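Local structure of cupin type-2 domain-containing protein (2I45) at residues Glu56-Ala60 with Gly92-Val96. The protein is of unknown function but has a cupin fold, the small beta-barrel shared by a large superfamily of enzymes and binding proteins. Numbering follows the deposited sequence.
Sequences EGDMA and GCSLV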
ATOM      1  N   GLU B  56      -0.138   3.045 -11.180  1.00 46.22           N
ATOM      2  CA  GLU B  56      -0.694   3.250 -12.563  1.00 48.23           C
ATOM      3  C   GLU B  56       0.249   2.581 -13.548  1.00 46.45           C
ATOM      4  O   GLU B  56       1.481   2.629 -13.311  1.00 45.68           O
ATOM      5  CB  GLU B  56      -0.839   4.721 -12.886  1.00 48.05           C
ATOM      6  CG  GLU B  56      -1.287   4.934 -14.265  1.00 55.12           C
ATOM      7  CD  GLU B  56      -1.247   6.400 -14.686  1.00 63.45           C
ATOM      8  OE1 GLU B  56      -0.661   7.215 -13.905  1.00 66.96           O
ATOM      9  OE2 GLU B  56      -1.789   6.718 -15.795  1.00 63.64           O
ATOM     10  N   GLY B  57      -0.313   1.903 -14.559  1.00 44.06           N
ATOM     11  CA  GLY B  57       0.471   1.080 -15.491  1.00 43.69           C
ATOM     12  C   GLY B  57       0.923  -0.283 -14.999  1.00 44.53           C
ATOM     13  O   GLY B  57       0.835  -0.580 -13.817  1.00 44.77           O
ATOM     14  N   ASP B  58       1.455  -1.128 -15.884  1.00 45.35           N
ATOM     15  CA  ASP B  58       1.942  -2.463 -15.430  1.00 46.21           C
ATOM     16  C   ASP B  58       3.457  -2.585 -15.332  1.00 45.41           C
ATOM     17  O   ASP B  58       4.169  -1.832 -15.913  1.00 45.56           O
ATOM     18  CB  ASP B  58       1.359  -3.589 -16.290  1.00 46.61           C
ATOM     19  CG  ASP B  58      -0.096  -3.335 -16.644  1.00 50.80           C
ATOM     20  OD1 ASP B  58      -0.732  -2.538 -15.919  1.00 54.67           O
ATOM     21  OD2 ASP B  58      -0.607  -3.890 -17.653  1.00 55.06           O
HETATM   22  N   MSE B  59       3.945  -3.523 -14.557  1.00 45.43           N
HETATM   23  CA  MSE B  59       5.360  -3.742 -14.452  1.00 47.02           C
HETATM   24  C   MSE B  59       5.600  -5.248 -14.208  1.00 44.61           C
HETATM   25  O   MSE B  59       4.657  -6.034 -14.067  1.00 43.82           O
HETATM   26  CB  MSE B  59       5.998  -2.804 -13.405  1.00 44.64           C
HETATM   27  CG  MSE B  59       5.446  -2.925 -12.058  1.00 48.22           C
HETATM   28 SE   MSE B  59       6.601  -2.249 -10.566  1.00 60.50          SE
HETATM   29  CE  MSE B  59       8.065  -3.473 -10.790  1.00 55.41           C
ATOM     30  N   ALA B  60       6.850  -5.674 -14.257  1.00 44.40           N
ATOM     31  CA  ALA B  60       7.221  -7.036 -13.819  1.00 43.85           C
ATOM     32  C   ALA B  60       8.461  -7.027 -12.928  1.00 43.39           C
ATOM     33  O   ALA B  60       9.161  -6.017 -12.845  1.00 42.95           O
ATOM     34  CB  ALA B  60       7.453  -7.967 -15.006  1.00 41.82           C
ATOM     35  N   GLY B  92       5.861   1.545 -18.972  1.00 43.46           N
ATOM     36  CA  GLY B  92       5.903   2.544 -17.905  1.00 45.69           C
ATOM     37  C   GLY B  92       4.940   2.296 -16.751  1.00 46.95           C
ATOM     38  O   GLY B  92       3.788   1.984 -16.966  1.00 47.16           O
ATOM     39  N   CYS B  93       5.423   2.470 -15.527  1.00 48.26           N
ATOM     40  CA  CYS B  93       4.666   2.166 -14.339  1.00 49.46           C
ATOM     41  C   CYS B  93       4.989   3.178 -13.270  1.00 50.91           C
ATOM     42  O   CYS B  93       6.205   3.428 -12.987  1.00 51.50           O
ATOM     43  CB  CYS B  93       5.114   0.822 -13.755  1.00 48.79           C
ATOM     44  SG  CYS B  93       4.070   0.256 -12.372  1.00 49.53           S
ATOM     45  N   SER B  94       3.928   3.703 -12.631  1.00 50.40           N
ATOM     46  CA  SER B  94       4.062   4.437 -11.381  1.00 50.44           C
ATOM     47  C   SER B  94       3.815   3.542 -10.193  1.00 50.46           C
ATOM     48  O   SER B  94       2.787   2.873 -10.133  1.00 50.43           O
ATOM     49  CB  SER B  94       3.080   5.576 -11.358  1.00 50.23           C
ATOM     50  OG  SER B  94       3.274   6.342 -12.530  1.00 53.06           O
ATOM     51  N   LEU B  95       4.729   3.585  -9.228  1.00 49.51           N
ATOM     52  CA  LEU B  95       4.798   2.557  -8.221  1.00 48.98           C
ATOM     53  C   LEU B  95       5.145   3.085  -6.839  1.00 49.76           C
ATOM     54  O   LEU B  95       6.080   3.868  -6.697  1.00 49.38           O
ATOM     55  CB  LEU B  95       5.896   1.581  -8.650  1.00 49.01           C
ATOM     56  CG  LEU B  95       6.762   0.826  -7.603  1.00 48.88           C
ATOM     57  CD1 LEU B  95       6.068  -0.411  -7.046  1.00 43.70           C
ATOM     58  CD2 LEU B  95       8.053   0.329  -8.203  1.00 47.06           C
ATOM     59  N   VAL B  96       4.433   2.607  -5.819  1.00 50.45           N
ATOM     60  CA  VAL B  96       4.825   2.863  -4.451  1.00 51.39           C
ATOM     61  C   VAL B  96       5.552   1.683  -3.847  1.00 52.46           C
ATOM     62  O   VAL B  96       5.057   0.542  -3.856  1.00 52.57           O
ATOM     63  CB  VAL B  96       3.641   3.159  -3.520  1.00 51.57           C
ATOM     64  CG1 VAL B  96       4.196   3.496  -2.110  1.00 50.92           C
ATOM     65  CG2 VAL B  96       2.823   4.261  -4.055  1.00 49.35           C
TER
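The carbonyl oxygen of Glu56 receives the backbone N-H of Ser94, with Glu56 O 2.8 Å from Ser94 N, and the CA of Cys93 adds a CA-H...O contact to the same oxygen. The return bond, from Glu56 N to Ser94 O, is longer at 3.1 Å but straighter, with 163° at the hydrogen. Together the two bonds make Glu56 and Ser94 an antiparallel hydrogen-bonded pair, their side chains on one face of the sheet and that of Cys93 on the other.

Beyond this pair the chain turns off the sheet. Gly57, whose phi is positive, lays its CA 3.7 Å from the carbonyl oxygen of Gly92. The turn brings the side chain of Met59, a selenomethionine, against that of Cys93. With SG trans to its own N (chi1 -173°), Cys93 carries its sulfur toward Met59, whose CG it meets at 3.5 Å, while the CB atoms of the two residues lie 3.7 Å apart. Bent at chi3 (-63°), the selenomethionine chain crosses that of Leu95 at about a right angle, and its SE rests 3.8 Å from Leu95 CD2, forming a buried apolar cluster.

Asp58 points away, and its OD1 accepts the N-H of Glu73. Strand 92-99 is held on its other edge by strand 29-37, through backbone bonds of Cys93 to Leu36 and of Leu95 to Val34. Leu36 and Leu52 extend the apolar cluster, which lies where the two antiparallel sheets of the cupin beta-barrel adjoin and the chain passes from strand 50-56 of the five-stranded sheet into strand 59-63 of the three-stranded one, between strands 68-71 and 85-89.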